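Local coordinates for Glyco_hydro_cc domain-containing protein (Blastomyces gilchristii, PDB 6UB0) that probably cleaves beta-1,3-glucan as a curdlan-specific exo-beta-1,3-glucanase of glycoside hydrolase family 128, here holding laminaribiose in the -2 and -1 subsites, at residues Arg50-Trp55 with Leu71-Pro76; Ala91-Tyr96 with Gln124-Val129; Tyr27-Arg32 with Ser208-Asn213. All coordinates share one frame; numbering follows the deposited sequence.

Interaction 1 (Arg50-Trp55 with Leu71-Pro76). With GLC (alpha-D-glucopyranose), chain B.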
loop_
_atom_site.group_PDB
_atom_site.type_symbol
_atom_site.label_atom_id
_atom_site.label_comp_id
_atom_site.label_asym_id
_atom_site.label_seq_id
_atom_site.Cartn_x
_atom_site.Cartn_y
_atom_site.Cartn_z
ATOM N N ARG A 50 4.921 14.525 9.695
ATOM C CA ARG A 50 6.328 14.914 9.413
ATOM C C ARG A 50 6.469 15.338 7.948
ATOM O O ARG A 50 7.458 15.961 7.631
ATOM C CB ARG A 50 7.304 13.779 9.724
ATOM C CG ARG A 50 7.228 12.589 8.779
ATOM C CD ARG A 50 8.198 11.551 9.293
ATOM N NE ARG A 50 8.366 10.347 8.494
ATOM C CZ ARG A 50 8.554 9.122 9.010
ATOM N NH1 ARG A 50 8.548 8.926 10.325
ATOM N NH2 ARG A 50 8.694 8.086 8.206
ATOM N N GLY A 51 5.512 14.978 7.090
ATOM C CA GLY A 51 5.580 15.248 5.635
ATOM C C GLY A 51 4.705 16.413 5.195
ATOM O O GLY A 51 4.785 16.769 4.000
ATOM N N TYR A 52 3.895 16.983 6.109
ATOM C CA TYR A 52 2.893 18.036 5.810
ATOM C C TYR A 52 3.599 19.245 5.202
ATOM O O TYR A 52 3.084 19.817 4.197
ATOM C CB TYR A 52 2.159 18.475 7.075
ATOM C CG TYR A 52 1.188 17.478 7.643
ATOM C CD1 TYR A 52 0.903 16.276 7.009
ATOM C CD2 TYR A 52 0.524 17.758 8.821
ATOM C CE1 TYR A 52 -0.015 15.381 7.528
ATOM C CE2 TYR A 52 -0.393 16.873 9.364
ATOM C CZ TYR A 52 -0.653 15.672 8.730
ATOM O OH TYR A 52 -1.584 14.846 9.280
ATOM N N GLY A 53 4.774 19.546 5.751
ATOM C CA GLY A 53 5.670 20.629 5.335
ATOM C C GLY A 53 5.915 20.671 3.841
ATOM O O GLY A 53 5.911 21.764 3.312
ATOM N N SER A 54 6.144 19.526 3.187
ATOM C CA SER A 54 6.588 19.452 1.766
ATOM C C SER A 54 5.493 18.891 0.851
ATOM O O SER A 54 5.662 18.910 -0.389
ATOM C CB SER A 54 7.870 18.669 1.647
ATOM O OG SER A 54 7.639 17.299 1.878
ATOM N N TRP A 55 4.414 18.378 1.426
ATOM C CA TRP A 55 3.401 17.588 0.681
ATOM C C TRP A 55 2.879 18.363 -0.538
ATOM O O TRP A 55 2.747 17.777 -1.613
ATOM C CB TRP A 55 2.254 17.200 1.596
ATOM C CG TRP A 55 1.240 16.394 0.877
ATOM C CD1 TRP A 55 -0.087 16.659 0.739
ATOM C CD2 TRP A 55 1.497 15.177 0.169
ATOM N NE1 TRP A 55 -0.676 15.697 -0.026
ATOM C CE2 TRP A 55 0.258 14.747 -0.346
ATOM C CE3 TRP A 55 2.641 14.394 -0.037
ATOM C CZ2 TRP A 55 0.129 13.555 -1.048
ATOM C CZ3 TRP A 55 2.517 13.225 -0.759
ATOM C CH2 TRP A 55 1.284 12.818 -1.259
ATOM N N LEU A 71 -0.813 8.260 -2.150
ATOM C CA LEU A 71 -1.154 7.495 -0.899
ATOM C C LEU A 71 -1.080 8.403 0.337
ATOM O O LEU A 71 -0.130 9.223 0.458
ATOM C CB LEU A 71 -0.197 6.326 -0.659
ATOM C CG LEU A 71 -0.276 5.182 -1.643
ATOM C CD1 LEU A 71 1.032 4.419 -1.667
ATOM C CD2 LEU A 71 -1.461 4.253 -1.405
ATOM N N ALA A 72 -1.946 8.124 1.307
ATOM C CA ALA A 72 -1.987 8.879 2.570
ATOM C C ALA A 72 -1.227 8.117 3.660
ATOM O O ALA A 72 -0.477 7.188 3.320
ATOM C CB ALA A 72 -3.414 9.131 2.953
ATOM N N PHE A 73 -1.478 8.463 4.929
ATOM C CA PHE A 73 -0.596 8.181 6.079
ATOM C C PHE A 73 -0.364 6.667 6.228
ATOM O O PHE A 73 -1.219 5.827 5.935
ATOM C CB PHE A 73 -1.200 8.834 7.329
ATOM C CG PHE A 73 -1.965 10.108 7.000
ATOM C CD1 PHE A 73 -1.316 11.216 6.465
ATOM C CD2 PHE A 73 -3.341 10.192 7.217
ATOM C CE1 PHE A 73 -2.000 12.390 6.158
ATOM C CE2 PHE A 73 -4.033 11.375 6.913
ATOM C CZ PHE A 73 -3.365 12.454 6.367
ATOM N N ASN A 74 0.831 6.345 6.691
ATOM C CA ASN A 74 1.260 4.945 6.982
ATOM C C ASN A 74 0.874 4.508 8.396
ATOM O O ASN A 74 1.605 4.842 9.329
ATOM C CB ASN A 74 2.749 4.800 6.808
ATOM C CG ASN A 74 3.107 3.346 6.661
ATOM O OD1 ASN A 74 2.650 2.684 5.747
ATOM N ND2 ASN A 74 3.857 2.841 7.618
ATOM N N GLU A 75 -0.100 3.633 8.510
ATOM C CA GLU A 75 -0.402 2.994 9.847
ATOM C C GLU A 75 -0.621 4.086 10.897
ATOM O O GLU A 75 0.062 4.174 11.940
ATOM C CB GLU A 75 0.664 1.969 10.252
ATOM C CG GLU A 75 0.565 0.677 9.450
ATOM C CD GLU A 75 1.429 -0.465 9.915
ATOM O OE1 GLU A 75 2.078 -0.292 10.986
ATOM O OE2 GLU A 75 1.341 -1.544 9.241
ATOM N N PRO A 76 -1.642 4.957 10.683
ATOM C CA PRO A 76 -2.002 5.934 11.711
ATOM C C PRO A 76 -2.469 5.235 13.012
ATOM O O PRO A 76 -2.372 5.818 14.098
ATOM C CB PRO A 76 -3.104 6.751 11.004
ATOM C CG PRO A 76 -3.725 5.769 10.023
ATOM C CD PRO A 76 -2.527 5.000 9.511
HETATM C C1 GLC B . 4.755 -2.123 9.021
HETATM C C2 GLC B . 5.267 -0.685 8.843
HETATM C C3 GLC B . 6.795 -0.647 8.794
HETATM C C4 GLC B . 7.368 -1.422 10.011
HETATM C C5 GLC B . 6.740 -2.782 10.163
HETATM C C6 GLC B . 7.237 -3.619 11.359
HETATM O O1 GLC B . 5.175 -3.016 7.978
HETATM O O2 GLC B . 4.802 0.025 7.670
HETATM O O3 GLC B . 7.225 0.713 8.756
HETATM O O4 GLC B . 8.715 -1.665 9.780
HETATM O O5 GLC B . 5.329 -2.591 10.269
HETATM O O6 GLC B . 7.527 -2.694 12.366
#

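Interaction 2 (Ala91-Tyr96 with Gln124-Val129)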
loop_
_atom_site.group_PDB
_atom_site.type_symbol
_atom_site.label_atom_id
_atom_site.label_comp_id
_atom_site.label_asym_id
_atom_site.label_seq_id
_atom_site.Cartn_x
_atom_site.Cartn_y
_atom_site.Cartn_z
ATOM N N ALA A 91 -9.165 15.274 9.248
ATOM C CA ALA A 91 -8.809 16.698 9.139
ATOM C C ALA A 91 -7.659 16.833 8.157
ATOM O O ALA A 91 -7.784 17.619 7.207
ATOM C CB ALA A 91 -8.449 17.249 10.504
ATOM N N ALA A 92 -6.570 16.112 8.392
ATOM C CA ALA A 92 -5.332 16.286 7.607
ATOM C C ALA A 92 -5.543 15.700 6.207
ATOM O O ALA A 92 -4.848 16.148 5.279
ATOM C CB ALA A 92 -4.182 15.650 8.329
ATOM N N TYR A 93 -6.427 14.696 6.090
ATOM C CA TYR A 93 -6.725 14.060 4.787
ATOM C C TYR A 93 -7.384 15.128 3.934
ATOM O O TYR A 93 -6.808 15.464 2.889
ATOM C CB TYR A 93 -7.665 12.855 4.851
ATOM C CG TYR A 93 -7.685 12.075 3.558
ATOM C CD1 TYR A 93 -6.745 11.083 3.272
ATOM C CD2 TYR A 93 -8.649 12.330 2.593
ATOM C CE1 TYR A 93 -6.766 10.382 2.061
ATOM C CE2 TYR A 93 -8.678 11.644 1.388
ATOM C CZ TYR A 93 -7.742 10.664 1.111
ATOM O OH TYR A 93 -7.851 10.037 -0.104
ATOM N N GLN A 94 -8.526 15.622 4.438
ATOM C CA GLN A 94 -9.392 16.625 3.773
ATOM C C GLN A 94 -8.530 17.799 3.371
ATOM O O GLN A 94 -8.720 18.278 2.230
ATOM C CB GLN A 94 -10.531 17.056 4.685
ATOM C CG GLN A 94 -11.698 16.106 4.542
ATOM C CD GLN A 94 -12.798 16.501 5.475
ATOM O OE1 GLN A 94 -13.507 17.474 5.239
ATOM N NE2 GLN A 94 -12.950 15.729 6.525
ATOM N N LYS A 95 -7.631 18.205 4.264
ATOM C CA LYS A 95 -6.703 19.343 4.053
ATOM C C LYS A 95 -5.672 19.048 2.955
ATOM O O LYS A 95 -5.500 19.918 2.095
ATOM C CB LYS A 95 -5.981 19.755 5.335
ATOM C CG LYS A 95 -5.048 20.955 5.196
ATOM C CD LYS A 95 -4.706 21.602 6.552
ATOM C CE LYS A 95 -3.303 22.184 6.610
ATOM N NZ LYS A 95 -3.223 23.584 6.101
ATOM N N TYR A 96 -4.966 17.920 3.027
ATOM C CA TYR A 96 -3.666 17.709 2.336
ATOM C C TYR A 96 -3.830 16.775 1.125
ATOM O O TYR A 96 -3.039 16.898 0.183
ATOM C CB TYR A 96 -2.607 17.179 3.315
ATOM C CG TYR A 96 -1.993 18.220 4.220
ATOM C CD1 TYR A 96 -1.110 19.159 3.714
ATOM C CD2 TYR A 96 -2.229 18.224 5.591
ATOM C CE1 TYR A 96 -0.514 20.111 4.528
ATOM C CE2 TYR A 96 -1.627 19.159 6.429
ATOM C CZ TYR A 96 -0.769 20.115 5.890
ATOM O OH TYR A 96 -0.179 21.087 6.675
ATOM N N GLN A 124 -12.748 2.528 10.026
ATOM C CA GLN A 124 -14.184 2.910 10.088
ATOM C C GLN A 124 -14.355 4.245 10.848
ATOM O O GLN A 124 -15.121 5.125 10.379
ATOM C CB GLN A 124 -15.039 1.798 10.651
ATOM C CG GLN A 124 -16.500 2.135 10.419
ATOM C CD GLN A 124 -17.415 1.017 10.807
ATOM O OE1 GLN A 124 -17.465 -0.024 10.162
ATOM N NE2 GLN A 124 -18.195 1.266 11.840
ATOM N N GLY A 125 -13.588 4.429 11.924
ATOM C CA GLY A 125 -13.522 5.679 12.714
ATOM C C GLY A 125 -13.067 6.838 11.854
ATOM O O GLY A 125 -13.687 7.925 11.856
ATOM N N PHE A 126 -12.009 6.625 11.100
ATOM C CA PHE A 126 -11.588 7.579 10.068
ATOM C C PHE A 126 -12.695 7.775 9.012
ATOM O O PHE A 126 -12.974 8.943 8.639
ATOM C CB PHE A 126 -10.297 7.067 9.440
ATOM C CG PHE A 126 -9.903 7.813 8.205
ATOM C CD1 PHE A 126 -9.269 9.031 8.316
ATOM C CD2 PHE A 126 -10.157 7.297 6.943
ATOM C CE1 PHE A 126 -8.889 9.741 7.192
ATOM C CE2 PHE A 126 -9.766 7.993 5.823
ATOM C CZ PHE A 126 -9.122 9.203 5.940
ATOM N N LEU A 127 -13.299 6.702 8.500
ATOM C CA LEU A 127 -14.340 6.859 7.456
ATOM C C LEU A 127 -15.567 7.581 8.055
ATOM O O LEU A 127 -16.178 8.426 7.364
ATOM C CB LEU A 127 -14.665 5.467 6.932
ATOM C CG LEU A 127 -13.544 4.839 6.105
ATOM C CD1 LEU A 127 -13.951 3.471 5.593
ATOM C CD2 LEU A 127 -13.148 5.738 4.963
ATOM N N ASP A 128 -15.933 7.259 9.288
ATOM C CA ASP A 128 -17.030 7.978 9.992
ATOM C C ASP A 128 -16.646 9.451 10.066
ATOM O O ASP A 128 -17.434 10.285 9.579
ATOM C CB ASP A 128 -17.329 7.362 11.352
ATOM C CG ASP A 128 -18.135 6.089 11.211
ATOM O OD1 ASP A 128 -18.826 5.946 10.172
ATOM O OD2 ASP A 128 -18.071 5.268 12.129
ATOM N N VAL A 129 -15.498 9.754 10.656
ATOM C CA VAL A 129 -15.081 11.162 10.912
ATOM C C VAL A 129 -14.998 11.880 9.571
ATOM O O VAL A 129 -15.260 13.094 9.510
ATOM C CB VAL A 129 -13.766 11.301 11.702
ATOM C CG1 VAL A 129 -13.353 12.759 11.773
ATOM C CG2 VAL A 129 -13.866 10.743 13.107
#

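Interaction 3 (Tyr27-Arg32 with Ser208-Asn213). With BGC (beta-D-glucopyranose), chain C; GLC (alpha-D-glucopyranose), chain B.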
loop_
_atom_site.group_PDB
_atom_site.type_symbol
_atom_site.label_atom_id
_atom_site.label_comp_id
_atom_site.label_asym_id
_atom_site.label_seq_id
_atom_site.Cartn_x
_atom_site.Cartn_y
_atom_site.Cartn_z
ATOM N N TYR A 27 6.506 2.071 -4.672
ATOM C CA TYR A 27 6.438 3.138 -3.652
ATOM C C TYR A 27 7.516 2.800 -2.648
ATOM O O TYR A 27 7.995 1.675 -2.670
ATOM C CB TYR A 27 5.005 3.285 -3.117
ATOM C CG TYR A 27 4.643 2.445 -1.925
ATOM C CD1 TYR A 27 4.466 1.074 -2.067
ATOM C CD2 TYR A 27 4.495 3.008 -0.655
ATOM C CE1 TYR A 27 4.158 0.284 -0.958
ATOM C CE2 TYR A 27 4.109 2.243 0.429
ATOM C CZ TYR A 27 3.967 0.874 0.288
ATOM O OH TYR A 27 3.690 0.045 1.359
ATOM N N ASN A 28 7.832 3.770 -1.832
ATOM C CA ASN A 28 8.934 3.707 -0.873
ATOM C C ASN A 28 8.577 4.388 0.438
ATOM O O ASN A 28 9.520 4.790 1.143
ATOM C CB ASN A 28 10.163 4.380 -1.464
ATOM C CG ASN A 28 10.042 5.852 -1.772
ATOM O OD1 ASN A 28 8.962 6.453 -1.765
ATOM N ND2 ASN A 28 11.189 6.437 -2.024
ATOM N N TRP A 29 7.288 4.470 0.756
ATOM C CA TRP A 29 6.811 5.087 2.023
ATOM C C TRP A 29 7.281 6.532 2.147
ATOM O O TRP A 29 7.260 7.052 3.297
ATOM C CB TRP A 29 7.343 4.283 3.206
ATOM C CG TRP A 29 6.810 2.896 3.354
ATOM C CD1 TRP A 29 5.671 2.546 3.999
ATOM C CD2 TRP A 29 7.391 1.672 2.856
ATOM N NE1 TRP A 29 5.489 1.199 3.935
ATOM C CE2 TRP A 29 6.526 0.633 3.247
ATOM C CE3 TRP A 29 8.535 1.360 2.124
ATOM C CZ2 TRP A 29 6.732 -0.702 2.917
ATOM C CZ3 TRP A 29 8.770 0.021 1.831
ATOM C CH2 TRP A 29 7.917 -0.993 2.261
ATOM N N GLU A 30 7.708 7.168 1.047
ATOM C CA GLU A 30 8.201 8.550 1.064
ATOM C C GLU A 30 7.364 9.320 0.065
ATOM O O GLU A 30 6.674 8.716 -0.764
ATOM C CB GLU A 30 9.667 8.670 0.645
ATOM C CG GLU A 30 10.631 8.007 1.589
ATOM C CD GLU A 30 10.629 8.666 2.945
ATOM O OE1 GLU A 30 10.302 9.883 3.023
ATOM O OE2 GLU A 30 10.919 7.943 3.918
ATOM N N PRO A 31 7.448 10.664 0.111
ATOM C CA PRO A 31 6.795 11.499 -0.899
ATOM C C PRO A 31 7.579 11.628 -2.230
ATOM O O PRO A 31 6.983 12.051 -3.231
ATOM C CB PRO A 31 6.675 12.828 -0.116
ATOM C CG PRO A 31 7.961 12.882 0.695
ATOM C CD PRO A 31 8.109 11.455 1.177
ATOM N N ARG A 32 8.884 11.356 -2.239
ATOM C CA ARG A 32 9.757 11.540 -3.441
ATOM C C ARG A 32 10.399 10.189 -3.720
ATOM O O ARG A 32 10.524 9.407 -2.796
ATOM C CB ARG A 32 10.851 12.596 -3.220
ATOM C CG ARG A 32 10.329 13.998 -2.950
ATOM C CD ARG A 32 10.552 14.988 -4.080
ATOM N NE ARG A 32 9.850 16.241 -3.773
ATOM C CZ ARG A 32 9.668 17.250 -4.625
ATOM N NH1 ARG A 32 10.136 17.182 -5.859
ATOM N NH2 ARG A 32 9.002 18.328 -4.236
ATOM N N SER A 208 3.959 -7.135 -1.961
ATOM C CA SER A 208 4.561 -7.952 -0.893
ATOM C C SER A 208 5.598 -7.118 -0.179
ATOM O O SER A 208 6.207 -6.214 -0.823
ATOM C CB SER A 208 5.173 -9.221 -1.403
ATOM O OG SER A 208 4.804 -10.277 -0.534
ATOM N N PHE A 209 5.776 -7.405 1.110
ATOM C CA PHE A 209 6.647 -6.602 1.987
ATOM C C PHE A 209 7.987 -7.319 2.173
ATOM O O PHE A 209 8.032 -8.306 2.860
ATOM C CB PHE A 209 5.939 -6.363 3.328
ATOM C CG PHE A 209 6.749 -5.593 4.323
ATOM C CD1 PHE A 209 6.755 -4.205 4.347
ATOM C CD2 PHE A 209 7.525 -6.266 5.271
ATOM C CE1 PHE A 209 7.479 -3.508 5.292
ATOM C CE2 PHE A 209 8.269 -5.553 6.196
ATOM C CZ PHE A 209 8.238 -4.186 6.233
ATOM N N PHE A 210 9.100 -6.836 1.614
ATOM C CA PHE A 210 9.221 -5.811 0.590
ATOM C C PHE A 210 10.510 -6.072 -0.211
ATOM O O PHE A 210 11.272 -7.010 0.143
ATOM C CB PHE A 210 9.267 -4.413 1.186
ATOM C CG PHE A 210 10.392 -4.021 2.145
ATOM C CD1 PHE A 210 10.663 -4.732 3.292
ATOM C CD2 PHE A 210 11.133 -2.889 1.874
ATOM C CE1 PHE A 210 11.668 -4.328 4.139
ATOM C CE2 PHE A 210 12.140 -2.480 2.733
ATOM C CZ PHE A 210 12.388 -3.196 3.863
ATOM N N VAL A 211 10.752 -5.273 -1.239
ATOM C CA VAL A 211 11.880 -5.478 -2.202
ATOM C C VAL A 211 13.182 -5.687 -1.412
ATOM O O VAL A 211 13.923 -6.657 -1.652
ATOM C CB VAL A 211 11.972 -4.275 -3.159
ATOM C CG1 VAL A 211 13.354 -4.171 -3.794
ATOM C CG2 VAL A 211 10.844 -4.318 -4.171
ATOM N N ASP A 212 13.476 -4.809 -0.461
ATOM C CA ASP A 212 14.819 -4.798 0.168
ATOM C C ASP A 212 15.022 -6.089 0.949
ATOM O O ASP A 212 16.181 -6.373 1.247
ATOM C CB ASP A 212 15.072 -3.582 1.056
ATOM C CG ASP A 212 14.934 -2.288 0.284
ATOM O OD1 ASP A 212 13.938 -2.175 -0.446
ATOM O OD2 ASP A 212 15.839 -1.404 0.397
ATOM N N ASN A 213 13.962 -6.802 1.341
ATOM C CA ASN A 213 14.143 -8.081 2.071
ATOM C C ASN A 213 14.142 -9.227 1.056
ATOM O O ASN A 213 14.481 -10.321 1.463
ATOM C CB ASN A 213 13.065 -8.349 3.130
ATOM C CG ASN A 213 13.172 -7.473 4.364
ATOM O OD1 ASN A 213 14.111 -6.712 4.555
ATOM N ND2 ASN A 213 12.214 -7.587 5.250
HETATM C C2 BGC C . 8.347 2.548 7.768
HETATM C C3 BGC C . 8.947 3.154 6.533
HETATM C C4 BGC C . 9.948 2.148 6.008
HETATM C C5 BGC C . 9.266 0.781 5.787
HETATM C C6 BGC C . 10.100 -0.432 5.352
HETATM C C1 BGC C . 7.763 1.182 7.535
HETATM O O2 BGC C . 7.297 3.447 8.145
HETATM O O3 BGC C . 9.473 4.500 6.740
HETATM O O4 BGC C . 10.456 2.780 4.833
HETATM O O5 BGC C . 8.704 0.248 6.991
HETATM O O6 BGC C . 11.247 -0.503 6.244
HETATM C C1 GLC B . 4.755 -2.123 9.021
HETATM C C2 GLC B . 5.267 -0.685 8.843
HETATM C C3 GLC B . 6.795 -0.647 8.794
HETATM C C4 GLC B . 7.368 -1.422 10.011
HETATM C C5 GLC B . 6.740 -2.782 10.163
HETATM C C6 GLC B . 7.237 -3.619 11.359
HETATM O O1 GLC B . 5.175 -3.016 7.978
HETATM O O2 GLC B . 4.802 0.025 7.670
HETATM O O3 GLC B . 7.225 0.713 8.756
HETATM O O4 GLC B . 8.715 -1.665 9.780
HETATM O O5 GLC B . 5.329 -2.591 10.269
HETATM O O6 GLC B . 7.527 -2.694 12.366
#

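Interaction 1 (Arg50-Trp55 with Leu71-Pro76)
The loop that leaves strand 69-71 of the TIM barrel packs against the start of helix 52-64 through Y52 and F73, whose side chains cross at about a right angle. CE1 of F73 reaches the edge of the Y52 ring, close to its plane, and lies 3.8 Å from Y52 CE1 and 4.0 Å from Y52 OH. The other end of the contact is slighter: the indole of W55 turns CH2 to L71 O, 4.2 Å away. No hydrogen bond joins the two segments; the Y52-F73 touch is apolar. A72 and F73 also touch helix 86-96, and the Y52 ring stacks on that of Y96. As in other TIM-barrel glycosidases, the C-terminal end of a barrel strand delivers polar groups to the substrate, and here N74 and E75 follow F73 directly. With CG anti to the backbone N (chi1 -162°), the amide of N74 sends ND2 to O2 of the glucose GLC in a nearly straight bond of 3.0 Å (N-H...O 171°), while Q81 OE1 takes a second bond from the same nitrogen. The carboxylate of E75, hydrogen-bonded through OE2 to H142 ND1, lies beside the anomeric carbon, its OE2 3.5 Å from GLC C1.

Interaction 2 (Ala91-Tyr96 with Gln124-Val129)
Y93 and F126 carry the contact between helices 86-96 and 119-130 and bury most of its surface, forming an offset edge-to-face (T-shaped) pair. The ring planes stand at 78° with centroids 5.8 Å apart. F126 is the ring that points its edge: CZ lies 4.0 Å from Y93 CG and equally near CD1, so the edge falls on the root of the tyrosine ring, well short of its hydroxyl. CE1 of F126 comes beside the tyrosine's methylene, 4.1 Å from Y93 CB. In F126 a chi1 of 169° sets CG opposite the backbone N and carries the ring toward the neighbouring helix. The phenol of Y93 reaches past the contact and is hydrogen-bonded through OH to K135 O, a bond that should help fix the tilt of the ring. V129, the third residue by buried area, lies more loosely at the exposed margin and touches E87 and A90 of the facing helix. Beneath the pair, Y93 meets L106 and F126 meets P109, both of strand 105-111. Two successive helices packed side by side over the strand that connects them is the arrangement found in the outer helical layer of a TIM barrel.

Interaction 3 (Tyr27-Arg32 with Ser208-Asn213)
W29 meets F209 and F210 in a compact aromatic cluster. The closest packing is with F210, in an offset edge-to-face pair: the six-membered ring of W29 turns its edge to the face of F210, with centroids 5.5 Å apart and planes at 87°. W29 CZ3 comes within 3.7 Å of F210 CD2. F210 follows a cis peptide bond, and its chi1 of 61° turns the phenyl ring so that its face meets the W29 edge; F210 CB lies in the indole plane at that edge. F209 joins less intimately, rim to rim, with W29 CZ2 3.8 Å from F209 CE1 and neither ring over the other's face; F210 CD1 in turn sits over the centre of the F209 ring.

The far end is looser and more exposed. Between E30 and R32 no atom touches the facing segment. Bonds within the loop brace it: N28 OD1 accepts from E30 N in an Asx turn and also bonds Y42 OH, and N28 ND2 reaches R32 O over 3.1 Å. R32, though exposed, lies against helix 52-64 and forms a salt bridge through NE to D58 OD1.

The opposite faces of the indole are also occupied. C5 of the glucose BGC lies over the centre of one, 3.6 Å from W29 CD2, and Y27 OH lies above the other. W29 NE1 is hydrogen-bonded to E176 OE2, which helps fix the ring's rotation. F210 presents a face to BGC C6, and F209 CE1 comes 3.6 Å from GLC O1. An aromatic platform with a sugar stacked on the indole is characteristic of carbohydrate-binding clefts in glycoside hydrolases.

How the interactions relate
The three contacts lie in one TIM-barrel core. Along the chain interaction 1 closes before interaction 2 opens, and both are nested within the long loop closed by interaction 3, which brings a loop after strand 23-27 to the end of strand 203-208. Interactions 1 and 2 have centres about 13 Å apart: Y52 of interaction 1 packs on helix 86-96, which carries one segment of interaction 2, and A72 CB meets Y93, so the two contacts adjoin. Interactions 1 and 3 have centres about 15 Å apart and meet at the glycan, N74 lying against W29. Interactions 2 and 3, with centres about 24 Å apart, do not touch. The substrate cleft is thus lined by interactions 1 and 3, whereas interaction 2 belongs to the helical exterior.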